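PDB 5TU0: Lmo2125 protein from Listeria monocytogenes serovar 1/2a, which binds maltose and, as a membrane-anchored solute-binding lipoprotein, probably delivers the sugar to a transport system in the cell membrane. Local coordinates for residues H80-K85 / W276-Y281; L157-D162 / D222-Q227; G168-Y173 / K193-G198; T296-Q301 / N314-D319. The protein carries 2 engineered substitutions. One frame throughout, in Å; residues are numbered along the deposited sequence.

In the fold
Contacts 1 and 4 lie in one lobe and contacts 2 and 3 in the other, matching the two-lobed build of solute-binding proteins. The centres of contacts 1 and 4 are 21 Å apart, and they touch through Trp276 and Thr296; those of contacts 2 and 3 are 20 Å apart, joined by Trp160 and Leu169. Between contacts 1 and 2 the centres are 37 Å apart, on opposite sides of the chain's centre. Along the chain, 80-85 comes first, the four segments of contacts 2 and 3 follow, and then 276-281 returns to the first lobe ahead of contact 4. The chain therefore passes between lobes more than once, consistent with a hinged receptor holding its sugar between them.

Contact 1. Residues H80-K85 / W276-Y281; sequences HLAEVK and WVVSNY
His80 and Tyr281 meet where loop 80-85 passes the C-terminal part of strand 272-278 and what follows. Their side chains lie side by side and point the same way, and a 2.8 Å hydrogen bond joins His80 ND1 to Tyr281 OH at the edges of both rings. Imidazole and phenol suit this place because each can donate or accept a hydrogen bond. The His80 carbonyl faces the same turn: its O accepts from Asn280 N at 2.9 Å, the donor standing 48° above the carbonyl plane. Val278 O accepts from Ala82 N at 2.8 Å and takes a CA-H contact from Leu81 CA at 3.3 Å. Greasy branches fill in around this backbone pairing. Leu81 CD2 reaches Val277 CG2 at 3.7 Å. Val278, with CG1 anti to its backbone N (chi1 177°), turns CG1 to Ala82 CB and CG2 to Val84 CG1, the latter at 3.7 Å. A water accepts from Val278 N and lies 2.8 Å from Ala82 O. Helix 285-295 covers Val278, while Lys285 holds Asn280 OD1. The pattern is a single beta bridge, between Leu81 and Ser279, by which a loop is fastened beside strand 272-278 in the mixed sheet of this solute-binding fold.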
loop_
_atom_site.group_PDB
_atom_site.type_symbol
_atom_site.label_atom_id
_atom_site.label_comp_id
_atom_site.label_asym_id
_atom_site.label_seq_id
_atom_site.Cartn_x
_atom_site.Cartn_y
_atom_site.Cartn_z
ATOM N N HIS A 80 8.167 -0.201 -21.249
ATOM C CA HIS A 80 7.183 0.890 -21.404
ATOM C C HIS A 80 7.544 2.203 -20.686
ATOM O O HIS A 80 7.000 3.261 -21.014
ATOM C CB HIS A 80 5.803 0.407 -20.946
ATOM C CG HIS A 80 5.355 -0.858 -21.613
ATOM N ND1 HIS A 80 5.266 -0.991 -22.982
ATOM C CD2 HIS A 80 4.941 -2.039 -21.095
ATOM C CE1 HIS A 80 4.834 -2.200 -23.280
ATOM N NE2 HIS A 80 4.625 -2.855 -22.151
ATOM N N LEU A 81 8.432 2.139 -19.690
ATOM C CA LEU A 81 8.865 3.333 -18.951
ATOM C C LEU A 81 10.340 3.627 -19.189
ATOM O O LEU A 81 11.147 2.722 -19.290
ATOM C CB LEU A 81 8.657 3.145 -17.446
ATOM C CG LEU A 81 7.227 2.823 -17.016
ATOM C CD1 LEU A 81 7.172 2.635 -15.519
ATOM C CD2 LEU A 81 6.272 3.912 -17.464
ATOM N N ALA A 82 10.683 4.903 -19.238
ATOM C CA ALA A 82 12.068 5.323 -19.395
ATOM C C ALA A 82 12.816 5.231 -18.064
ATOM O O ALA A 82 12.222 5.446 -17.019
ATOM C CB ALA A 82 12.101 6.773 -19.867
ATOM N N GLU A 83 14.115 4.957 -18.107
ATOM C CA GLU A 83 14.944 5.051 -16.902
ATOM C C GLU A 83 15.063 6.535 -16.593
ATOM O O GLU A 83 15.228 7.342 -17.513
ATOM C CB GLU A 83 16.345 4.479 -17.109
ATOM C CG GLU A 83 16.369 2.997 -17.358
ATOM C CD GLU A 83 17.779 2.476 -17.564
ATOM O OE1 GLU A 83 18.691 2.868 -16.801
ATOM O OE2 GLU A 83 17.961 1.668 -18.491
ATOM N N VAL A 84 14.946 6.894 -15.316
ATOM C CA VAL A 84 14.982 8.299 -14.884
ATOM C C VAL A 84 15.921 8.474 -13.715
ATOM O O VAL A 84 16.327 7.485 -13.065
ATOM C CB VAL A 84 13.581 8.811 -14.476
ATOM C CG1 VAL A 84 12.667 8.866 -15.694
ATOM C CG2 VAL A 84 12.968 7.927 -13.379
ATOM N N LYS A 85 16.261 9.726 -13.446
ATOM C CA LYS A 85 17.138 10.061 -12.327
ATOM C C LYS A 85 16.296 10.643 -11.211
ATOM O O LYS A 85 15.214 11.198 -11.460
ATOM C CB LYS A 85 18.205 11.066 -12.738
ATOM C CG LYS A 85 19.080 10.629 -13.903
ATOM C CD LYS A 85 20.140 11.680 -14.195
ATOM C CE LYS A 85 20.970 11.334 -15.426
ATOM N NZ LYS A 85 21.673 10.030 -15.275
ATOM N N TRP A 276 5.929 9.087 -9.955
ATOM C CA TRP A 276 5.768 9.670 -11.260
ATOM C C TRP A 276 6.677 8.875 -12.207
ATOM O O TRP A 276 7.812 8.528 -11.850
ATOM C CB TRP A 276 6.164 11.149 -11.247
ATOM C CG TRP A 276 5.135 12.034 -10.673
ATOM C CD1 TRP A 276 5.022 12.448 -9.385
ATOM C CD2 TRP A 276 4.056 12.641 -11.391
ATOM N NE1 TRP A 276 3.937 13.301 -9.256
ATOM C CE2 TRP A 276 3.318 13.413 -10.471
ATOM C CE3 TRP A 276 3.642 12.595 -12.720
ATOM C CZ2 TRP A 276 2.196 14.155 -10.849
ATOM C CZ3 TRP A 276 2.520 13.327 -13.100
ATOM C CH2 TRP A 276 1.812 14.093 -12.160
ATOM N N VAL A 277 6.168 8.571 -13.398
ATOM C CA VAL A 277 6.910 7.800 -14.382
ATOM C C VAL A 277 6.896 8.498 -15.726
ATOM O O VAL A 277 6.029 9.340 -15.973
ATOM C CB VAL A 277 6.352 6.372 -14.512
ATOM C CG1 VAL A 277 6.379 5.684 -13.148
ATOM C CG2 VAL A 277 4.930 6.348 -15.078
ATOM N N VAL A 278 7.870 8.155 -16.576
ATOM C CA VAL A 278 8.026 8.746 -17.919
ATOM C C VAL A 278 7.845 7.671 -18.972
ATOM O O VAL A 278 8.455 6.605 -18.894
ATOM C CB VAL A 278 9.423 9.367 -18.096
ATOM C CG1 VAL A 278 9.611 9.913 -19.511
ATOM C CG2 VAL A 278 9.654 10.445 -17.056
ATOM N N SER A 279 6.995 7.943 -19.955
ATOM C CA SER A 279 6.792 7.026 -21.066
ATOM C C SER A 279 8.110 6.793 -21.812
ATOM O O SER A 279 8.816 7.745 -22.135
ATOM C CB SER A 279 5.768 7.617 -22.034
ATOM O OG SER A 279 5.688 6.869 -23.228
ATOM N N ASN A 280 8.444 5.527 -22.082
ATOM C CA ASN A 280 9.676 5.218 -22.822
ATOM C C ASN A 280 9.524 5.611 -24.296
ATOM O O ASN A 280 10.514 5.657 -25.019
ATOM C CB ASN A 280 10.023 3.732 -22.716
ATOM C CG ASN A 280 11.501 3.440 -22.966
ATOM O OD1 ASN A 280 12.367 4.316 -22.847
ATOM N ND2 ASN A 280 11.798 2.184 -23.256
ATOM N N TYR A 281 8.292 5.912 -24.719
ATOM C CA TYR A 281 7.986 6.317 -26.095
ATOM C C TYR A 281 7.974 7.830 -26.245
ATOM O O TYR A 281 7.794 8.342 -27.349
ATOM C CB TYR A 281 6.610 5.762 -26.502
ATOM C CG TYR A 281 6.432 4.273 -26.201
ATOM C CD1 TYR A 281 6.803 3.307 -27.122
ATOM C CD2 TYR A 281 5.873 3.851 -24.994
ATOM C CE1 TYR A 281 6.647 1.956 -26.855
ATOM C CE2 TYR A 281 5.703 2.499 -24.712
ATOM C CZ TYR A 281 6.104 1.557 -25.644
ATOM O OH TYR A 281 5.941 0.236 -25.369
HETATM O O HOH W 1 9.803 6.251 -15.805
#

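Contact 2. Residues L157-D162 / D222-Q227; sequences LAKWTD and DFIQDQ
Leu157 and Ile224 mark the nearest approach of the two backbones, 6.7 Å from CA to CA, a separation bridged by side chains. Residues 222-227 are about a turn and a half of helix 217-229, and Leu157 ends strand 156-157, whose parallel neighbour is strand 235-238; the helix belongs to the connection between these two strands, the helix-on-sheet packing of an alpha/beta lobe. After Leu157 the chain bends through an inverse gamma turn centred on Lys159 and a type I turn from Lys159 to Asp162, which is the N-cap of helix 163-172. Ile224 makes the helix's largest contribution. Its CD1, anti to CA (chi2 166°), extends to the turn, 3.6 Å from Lys159 N and 3.7 Å from Lys159 CB, while its CG1 lies 4.2 Å from Leu157 CB. Leu157 and Ile224 also rest on Ile236, so branched aliphatic chains suit this buried layer. Leu157 CD1 reaches further along the helix, to Gln227 CB at 4.0 Å, and approaches Phe223 CE2 obliquely. Gln227 CG in turn covers part of one face of the Phe223 ring. Of the Lys159 side chain it is CB that meets Ile224; the extended chain leads away and passes about 6 Å from a bound glucose. Asp162 OD1 caps the N of Tyr164, a sugar-pocket residue, and Asp162 OD2 receives Lys159 NZ on its anti lone pair in a 2.9 Å salt bridge.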
loop_
_atom_site.group_PDB
_atom_site.type_symbol
_atom_site.label_atom_id
_atom_site.label_comp_id
_atom_site.label_asym_id
_atom_site.label_seq_id
_atom_site.Cartn_x
_atom_site.Cartn_y
_atom_site.Cartn_z
ATOM N N LEU A 157 -11.356 -5.816 14.508
ATOM C CA LEU A 157 -11.504 -6.627 13.299
ATOM C C LEU A 157 -10.392 -6.315 12.330
ATOM O O LEU A 157 -9.972 -5.165 12.228
ATOM C CB LEU A 157 -12.829 -6.340 12.592
ATOM C CG LEU A 157 -14.129 -6.585 13.364
ATOM C CD1 LEU A 157 -15.312 -6.018 12.589
ATOM C CD2 LEU A 157 -14.316 -8.063 13.662
ATOM N N ALA A 158 -9.930 -7.339 11.623
ATOM C CA ALA A 158 -8.929 -7.175 10.537
ATOM C C ALA A 158 -9.223 -8.212 9.454
ATOM O O ALA A 158 -9.512 -9.370 9.762
ATOM C CB ALA A 158 -7.519 -7.329 11.064
ATOM N N LYS A 159 -9.147 -7.797 8.189
ATOM C CA LYS A 159 -9.447 -8.686 7.066
ATOM C C LYS A 159 -8.282 -9.652 6.810
ATOM O O LYS A 159 -7.655 -9.653 5.721
ATOM C CB LYS A 159 -9.752 -7.848 5.821
ATOM C CG LYS A 159 -10.416 -8.614 4.691
ATOM C CD LYS A 159 -10.357 -7.844 3.378
ATOM C CE LYS A 159 -10.942 -8.659 2.237
ATOM N NZ LYS A 159 -10.653 -8.042 0.912
ATOM N N TRP A 160 -8.010 -10.507 7.785
ATOM C CA TRP A 160 -6.871 -11.390 7.673
ATOM C C TRP A 160 -6.952 -12.531 6.642
ATOM O O TRP A 160 -5.939 -13.186 6.402
ATOM C CB TRP A 160 -6.379 -11.880 9.042
ATOM C CG TRP A 160 -5.655 -10.815 9.860
ATOM C CD1 TRP A 160 -4.982 -9.710 9.391
ATOM C CD2 TRP A 160 -5.400 -10.859 11.267
ATOM N NE1 TRP A 160 -4.392 -9.035 10.428
ATOM C CE2 TRP A 160 -4.628 -9.722 11.590
ATOM C CE3 TRP A 160 -5.777 -11.733 12.288
ATOM C CZ2 TRP A 160 -4.232 -9.437 12.901
ATOM C CZ3 TRP A 160 -5.395 -11.447 13.581
ATOM C CH2 TRP A 160 -4.626 -10.310 13.878
ATOM N N THR A 161 -8.106 -12.734 6.006
ATOM C CA THR A 161 -8.193 -13.709 4.910
ATOM C C THR A 161 -7.492 -13.144 3.670
ATOM O O THR A 161 -7.143 -13.887 2.759
ATOM C CB THR A 161 -9.635 -14.069 4.521
ATOM O OG1 THR A 161 -10.394 -12.873 4.297
ATOM C CG2 THR A 161 -10.291 -14.879 5.622
ATOM N N ASP A 162 -7.332 -11.820 3.638
ATOM C CA ASP A 162 -6.692 -11.119 2.532
ATOM C C ASP A 162 -5.197 -10.979 2.873
ATOM O O ASP A 162 -4.823 -10.293 3.835
ATOM C CB ASP A 162 -7.372 -9.751 2.350
ATOM C CG ASP A 162 -6.921 -9.008 1.095
ATOM O OD1 ASP A 162 -5.748 -9.116 0.698
ATOM O OD2 ASP A 162 -7.751 -8.256 0.539
ATOM N N ASP A 222 -16.928 -5.994 3.341
ATOM C CA ASP A 222 -18.260 -5.391 3.515
ATOM C C ASP A 222 -18.703 -5.497 4.973
ATOM O O ASP A 222 -19.234 -4.541 5.543
ATOM C CB ASP A 222 -19.325 -6.051 2.625
ATOM C CG ASP A 222 -19.262 -5.601 1.156
ATOM O OD1 ASP A 222 -18.437 -4.738 0.780
ATOM O OD2 ASP A 222 -20.071 -6.125 0.364
ATOM N N PHE A 223 -18.472 -6.663 5.564
ATOM C CA PHE A 223 -18.828 -6.909 6.951
ATOM C C PHE A 223 -18.070 -5.964 7.871
ATOM O O PHE A 223 -18.649 -5.308 8.722
ATOM C CB PHE A 223 -18.495 -8.363 7.316
ATOM C CG PHE A 223 -18.757 -8.705 8.749
ATOM C CD1 PHE A 223 -20.020 -9.101 9.159
ATOM C CD2 PHE A 223 -17.733 -8.649 9.692
ATOM C CE1 PHE A 223 -20.261 -9.421 10.491
ATOM C CE2 PHE A 223 -17.972 -8.964 11.027
ATOM C CZ PHE A 223 -19.239 -9.345 11.423
ATOM N N ILE A 224 -16.761 -5.912 7.695
ATOM C CA ILE A 224 -15.910 -5.070 8.517
ATOM C C ILE A 224 -16.276 -3.579 8.422
ATOM O O ILE A 224 -16.345 -2.914 9.449
ATOM C CB ILE A 224 -14.423 -5.308 8.182
ATOM C CG1 ILE A 224 -14.013 -6.727 8.589
ATOM C CG2 ILE A 224 -13.519 -4.307 8.898
ATOM C CD1 ILE A 224 -12.683 -7.152 7.999
ATOM N N GLN A 225 -16.500 -3.061 7.209
ATOM C CA GLN A 225 -16.840 -1.642 7.030
ATOM C C GLN A 225 -18.199 -1.322 7.633
ATOM O O GLN A 225 -18.400 -0.254 8.217
ATOM C CB GLN A 225 -16.840 -1.241 5.549
ATOM C CG GLN A 225 -15.524 -1.499 4.833
ATOM C CD GLN A 225 -14.327 -0.947 5.559
ATOM O OE1 GLN A 225 -13.315 -1.640 5.733
ATOM N NE2 GLN A 225 -14.434 0.283 6.016
ATOM N N ASP A 226 -19.130 -2.256 7.468
ATOM C CA ASP A 226 -20.470 -2.109 7.993
ATOM C C ASP A 226 -20.413 -2.004 9.531
ATOM O O ASP A 226 -21.080 -1.143 10.113
ATOM C CB ASP A 226 -21.349 -3.288 7.540
ATOM C CG ASP A 226 -22.805 -3.133 7.947
ATOM O OD1 ASP A 226 -23.460 -2.169 7.479
ATOM O OD2 ASP A 226 -23.307 -4.003 8.695
ATOM N N GLN A 227 -19.616 -2.863 10.180
ATOM C CA GLN A 227 -19.499 -2.836 11.658
ATOM C C GLN A 227 -18.857 -1.540 12.170
ATOM O O GLN A 227 -19.335 -0.929 13.139
ATOM C CB GLN A 227 -18.711 -4.043 12.181
ATOM C CG GLN A 227 -19.369 -5.392 11.898
ATOM C CD GLN A 227 -20.671 -5.599 12.656
ATOM O OE1 GLN A 227 -21.713 -5.890 12.055
ATOM N NE2 GLN A 227 -20.623 -5.450 13.967
#

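Contact 3. Residues G168-Y173 / K193-G198; sequences GLLAGY and KGSVEG
Tyr173 lays its ring beside the first two turns of helix 193-208, with Gly198 N over one face and Glu197 CB approaching obliquely. This is a close helix-helix crossing, built on glycines four residues apart, the GxxxG spacing: the axes of 168-172 and 193-198 come within 7.4 Å, their directions 130° apart. Gly194 and Gly198 present bare backbone to the end of helix 163-172 and to Tyr173 just beyond it, which is why CA atoms approach so nearly, 4.4 Å between Leu170 and Gly198 and 4.7 Å between Tyr173 and Gly194. Tyr173 O sits 3.1 Å from Gly194 CA, where a side chain would stand in its way.

In the tyrosine, CG stands beside the backbone N (chi1 -83°), directing the ring over Gly198 N. Its CB meets Gly194 O at 3.2 Å. The side chains of Glu197 and Tyr173 cross at about a right angle: Glu197 CB touches Tyr173 CD1 at 3.7 Å, and the carboxylate plane is 67° from the ring plane. An aromatic ring suits the spot because it is flat enough to lie against glycine backbone while its ring carbons meet the aliphatic root of an exposed glutamate. Leu170, which is buried, packs against Ser195, its CG 3.7 Å from Ser195 O. The serine hydroxyl is hydrogen-bonded to Gly189 O, so this small buried residue does not depend on the leucine for a polar partner.

Leu169 also faces Tyr201 and Ala202 further along the second helix. Its own touch on the glycine comes from one branch, CD2, which lies 3.4 Å from Gly198 O.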
loop_
_atom_site.group_PDB
_atom_site.type_symbol
_atom_site.label_atom_id
_atom_site.label_comp_id
_atom_site.label_asym_id
_atom_site.label_seq_id
_atom_site.Cartn_x
_atom_site.Cartn_y
_atom_site.Cartn_z
ATOM N N GLY A 168 1.651 -8.212 7.012
ATOM C CA GLY A 168 2.360 -7.535 8.077
ATOM C C GLY A 168 2.394 -8.253 9.417
ATOM O O GLY A 168 3.287 -8.012 10.219
ATOM N N LEU A 169 1.445 -9.154 9.637
ATOM C CA LEU A 169 1.419 -9.950 10.845
ATOM C C LEU A 169 2.500 -11.025 10.730
ATOM O O LEU A 169 3.304 -11.228 11.630
ATOM C CB LEU A 169 0.037 -10.608 11.009
ATOM C CG LEU A 169 -0.143 -11.641 12.109
ATOM C CD1 LEU A 169 0.132 -11.037 13.477
ATOM C CD2 LEU A 169 -1.539 -12.247 12.043
ATOM N N LEU A 170 2.494 -11.737 9.607
ATOM C CA LEU A 170 3.496 -12.787 9.376
ATOM C C LEU A 170 4.912 -12.163 9.366
ATOM O O LEU A 170 5.856 -12.707 9.940
ATOM C CB LEU A 170 3.218 -13.526 8.059
ATOM C CG LEU A 170 2.148 -14.616 8.063
ATOM C CD1 LEU A 170 0.803 -14.140 8.567
ATOM C CD2 LEU A 170 2.070 -15.219 6.670
ATOM N N ALA A 171 5.031 -10.999 8.735
ATOM C CA ALA A 171 6.309 -10.340 8.646
ATOM C C ALA A 171 6.770 -9.822 10.022
ATOM O O ALA A 171 7.963 -9.834 10.330
ATOM C CB ALA A 171 6.251 -9.206 7.625
ATOM N N GLY A 172 5.822 -9.409 10.862
ATOM C CA GLY A 172 6.167 -8.920 12.207
ATOM C C GLY A 172 6.800 -10.027 13.039
ATOM O O GLY A 172 7.571 -9.758 13.974
ATOM N N TYR A 173 6.450 -11.271 12.710
ATOM C CA TYR A 173 7.026 -12.453 13.366
ATOM C C TYR A 173 8.288 -13.017 12.665
ATOM O O TYR A 173 8.865 -13.990 13.132
ATOM C CB TYR A 173 5.961 -13.531 13.508
ATOM C CG TYR A 173 5.063 -13.338 14.719
ATOM C CD1 TYR A 173 5.413 -13.903 15.953
ATOM C CD2 TYR A 173 3.879 -12.611 14.639
ATOM C CE1 TYR A 173 4.603 -13.751 17.063
ATOM C CE2 TYR A 173 3.057 -12.455 15.747
ATOM C CZ TYR A 173 3.432 -13.022 16.960
ATOM O OH TYR A 173 2.624 -12.873 18.068
ATOM N N LYS A 193 9.508 -20.395 10.296
ATOM C CA LYS A 193 9.017 -20.427 11.692
ATOM C C LYS A 193 8.185 -19.208 12.053
ATOM O O LYS A 193 7.116 -19.329 12.650
ATOM C CB LYS A 193 10.167 -20.539 12.697
ATOM C CG LYS A 193 10.547 -21.942 13.128
ATOM C CD LYS A 193 11.188 -22.784 12.052
ATOM C CE LYS A 193 11.624 -24.128 12.640
ATOM N NZ LYS A 193 12.218 -25.025 11.608
ATOM N N GLY A 194 8.703 -18.040 11.697
ATOM C CA GLY A 194 8.036 -16.774 11.949
ATOM C C GLY A 194 6.667 -16.679 11.310
ATOM O O GLY A 194 5.671 -16.353 12.002
ATOM N N SER A 195 6.592 -16.959 10.004
ATOM C CA SER A 195 5.290 -16.909 9.308
ATOM C C SER A 195 4.263 -17.824 9.994
ATOM O O SER A 195 3.103 -17.454 10.165
ATOM C CB SER A 195 5.397 -17.330 7.846
ATOM O OG SER A 195 6.076 -16.374 7.062
ATOM N N VAL A 196 4.692 -19.020 10.369
ATOM C CA VAL A 196 3.770 -19.965 10.990
ATOM C C VAL A 196 3.297 -19.438 12.351
ATOM O O VAL A 196 2.127 -19.625 12.706
ATOM C CB VAL A 196 4.347 -21.392 11.032
ATOM C CG1 VAL A 196 3.435 -22.317 11.821
ATOM C CG2 VAL A 196 4.520 -21.894 9.605
ATOM N N GLU A 197 4.174 -18.759 13.091
ATOM C CA GLU A 197 3.739 -18.128 14.350
ATOM C C GLU A 197 2.644 -17.094 14.072
ATOM O O GLU A 197 1.662 -16.996 14.817
ATOM C CB GLU A 197 4.882 -17.437 15.082
ATOM C CG GLU A 197 5.726 -18.294 15.998
ATOM C CD GLU A 197 6.854 -17.463 16.611
ATOM O OE1 GLU A 197 7.897 -17.258 15.936
ATOM O OE2 GLU A 197 6.682 -17.003 17.762
ATOM N N GLY A 198 2.823 -16.330 13.003
ATOM C CA GLY A 198 1.842 -15.311 12.612
ATOM C C GLY A 198 0.509 -15.935 12.205
ATOM O O GLY A 198 -0.568 -15.453 12.615
#

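Contact 4. Residues T296-Q301 / N314-D319; sequences TNQKNQ and NLKARD
Asn314 and Gln301 join the starts of two successive helices, 298-308 and 315-323, which are connected through strand 311-312 and pack with their first turns against each other. At the centre is Asn314, an N-cap residue doing double work, with Gln298 and Gln301 across from it. Its ND2 donates to Thr296 O at 2.9 Å in a nearly straight bond, the oxygen lying close to the amide plane. Its backbone N donates in turn to Gln301 OE1 at 2.8 Å, the nitrogen lying in the plane of the Gln301 side-chain amide. Beside these bonds, Ala317 CB presses on Gln301 CB at 3.4 Å, a small residue for a close approach. Farther along, the extended side chain of Gln298 crosses that of Lys316 at about a right angle, its CD 3.4 Å from Lys316 CB.

The next shell fixes these groups. Asn314 carries CG toward 296-301, anti to its backbone N (chi1 180°), and the twist at chi2 (-52°) turns ND2 to Thr296 O and OD1 to its own helix, where it accepts from Ala317 N at 3.3 Å and weakly from Lys316 N. Asparagine suits this place because one amide supplies both a donor and an acceptor. Gln301 is tied at its other end, NE2 donating to Ala111 O of strand 105-121. Gln298 NE2 bonds to Glu302, and Lys316 NZ leads away to a salt bridge with Asp91. Helix 298-308 has its own cap: Asn297 OD1 accepts from Asn300 N at 3.0 Å, with the donor nearly along the C=O axis at 177°.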
loop_
_atom_site.group_PDB
_atom_site.type_symbol
_atom_site.label_atom_id
_atom_site.label_comp_id
_atom_site.label_asym_id
_atom_site.label_seq_id
_atom_site.Cartn_x
_atom_site.Cartn_y
_atom_site.Cartn_z
ATOM N N THR A 296 8.440 16.432 -7.526
ATOM C CA THR A 296 8.895 15.743 -6.314
ATOM C C THR A 296 9.778 16.623 -5.411
ATOM O O THR A 296 10.327 16.121 -4.426
ATOM C CB THR A 296 9.581 14.375 -6.606
ATOM O OG1 THR A 296 10.755 14.560 -7.407
ATOM C CG2 THR A 296 8.638 13.445 -7.311
ATOM N N ASN A 297 9.912 17.924 -5.710
ATOM C CA ASN A 297 10.688 18.784 -4.810
ATOM C C ASN A 297 9.837 19.116 -3.579
ATOM O O ASN A 297 8.641 18.795 -3.531
ATOM C CB ASN A 297 11.291 20.031 -5.498
ATOM C CG ASN A 297 10.265 21.090 -5.895
ATOM O OD1 ASN A 297 9.168 21.161 -5.366
ATOM N ND2 ASN A 297 10.652 21.928 -6.851
ATOM N N GLN A 298 10.445 19.748 -2.586
ATOM C CA GLN A 298 9.737 20.036 -1.331
ATOM C C GLN A 298 8.503 20.918 -1.496
ATOM O O GLN A 298 7.457 20.605 -0.959
ATOM C CB GLN A 298 10.675 20.680 -0.315
ATOM C CG GLN A 298 9.984 20.990 1.012
ATOM C CD GLN A 298 10.925 21.557 2.049
ATOM O OE1 GLN A 298 12.118 21.692 1.814
ATOM N NE2 GLN A 298 10.383 21.870 3.218
ATOM N N LYS A 299 8.633 22.017 -2.231
ATOM C CA LYS A 299 7.511 22.935 -2.435
ATOM C C LYS A 299 6.280 22.225 -3.026
ATOM O O LYS A 299 5.170 22.327 -2.486
ATOM C CB LYS A 299 7.936 24.109 -3.350
ATOM C CG LYS A 299 6.866 25.177 -3.545
ATOM C CD LYS A 299 7.392 26.369 -4.340
ATOM C CE LYS A 299 6.356 27.479 -4.461
ATOM N NZ LYS A 299 5.158 27.055 -5.245
ATOM N N ASN A 300 6.486 21.482 -4.106
ATOM C CA ASN A 300 5.364 20.844 -4.804
ATOM C C ASN A 300 4.819 19.646 -4.049
ATOM O O ASN A 300 3.636 19.359 -4.125
ATOM C CB ASN A 300 5.748 20.518 -6.243
ATOM C CG ASN A 300 6.031 21.766 -7.044
ATOM O OD1 ASN A 300 5.203 22.696 -7.095
ATOM N ND2 ASN A 300 7.209 21.820 -7.650
ATOM N N GLN A 301 5.681 18.969 -3.297
ATOM C CA GLN A 301 5.224 17.869 -2.441
ATOM C C GLN A 301 4.369 18.410 -1.278
ATOM O O GLN A 301 3.385 17.787 -0.882
ATOM C CB GLN A 301 6.412 17.044 -1.977
ATOM C CG GLN A 301 6.913 16.125 -3.076
ATOM C CD GLN A 301 6.342 14.725 -2.943
ATOM O OE1 GLN A 301 6.843 13.948 -2.148
ATOM N NE2 GLN A 301 5.306 14.394 -3.726
ATOM N N ASN A 314 8.772 12.807 -0.432
ATOM C CA ASN A 314 9.900 13.717 -0.136
ATOM C C ASN A 314 9.941 13.921 1.376
ATOM O O ASN A 314 8.938 14.314 1.966
ATOM C CB ASN A 314 9.717 15.049 -0.911
ATOM C CG ASN A 314 10.827 16.046 -0.661
ATOM O OD1 ASN A 314 11.149 16.349 0.486
ATOM N ND2 ASN A 314 11.398 16.601 -1.740
ATOM N N LEU A 315 11.085 13.621 1.996
ATOM C CA LEU A 315 11.208 13.688 3.459
ATOM C C LEU A 315 11.016 15.088 4.049
ATOM O O LEU A 315 10.412 15.220 5.110
ATOM C CB LEU A 315 12.545 13.097 3.922
ATOM C CG LEU A 315 12.733 11.609 3.628
ATOM C CD1 LEU A 315 14.145 11.150 3.964
ATOM C CD2 LEU A 315 11.712 10.762 4.364
ATOM N N LYS A 316 11.520 16.127 3.372
ATOM C CA LYS A 316 11.349 17.490 3.873
ATOM C C LYS A 316 9.846 17.799 3.906
ATOM O O LYS A 316 9.339 18.384 4.866
ATOM C CB LYS A 316 12.071 18.531 2.994
ATOM C CG LYS A 316 13.532 18.272 2.596
ATOM C CD LYS A 316 14.539 18.261 3.736
ATOM C CE LYS A 316 14.756 16.891 4.374
ATOM N NZ LYS A 316 15.455 15.913 3.476
ATOM N N ALA A 317 9.146 17.416 2.835
ATOM C CA ALA A 317 7.695 17.614 2.729
ATOM C C ALA A 317 6.939 16.718 3.704
ATOM O O ALA A 317 5.898 17.104 4.219
ATOM C CB ALA A 317 7.214 17.350 1.313
ATOM N N ARG A 318 7.460 15.514 3.949
ATOM C CA ARG A 318 6.796 14.597 4.886
ATOM C C ARG A 318 6.847 15.140 6.328
ATOM O O ARG A 318 5.880 14.990 7.080
ATOM C CB ARG A 318 7.404 13.202 4.810
ATOM C CG ARG A 318 6.553 12.138 5.478
ATOM C CD ARG A 318 7.240 10.783 5.445
ATOM N NE ARG A 318 7.718 10.402 4.110
ATOM C CZ ARG A 318 8.398 9.285 3.854
ATOM N NH1 ARG A 318 8.669 8.424 4.827
ATOM N NH2 ARG A 318 8.824 9.040 2.617
ATOM N N ASP A 319 7.968 15.760 6.706
ATOM C CA ASP A 319 8.094 16.407 8.029
ATOM C C ASP A 319 7.086 17.547 8.162
ATOM O O ASP A 319 6.437 17.684 9.201
ATOM C CB ASP A 319 9.506 16.956 8.268
ATOM C CG ASP A 319 10.533 15.863 8.540
ATOM O OD1 ASP A 319 10.146 14.689 8.750
ATOM O OD2 ASP A 319 11.742 16.184 8.568
#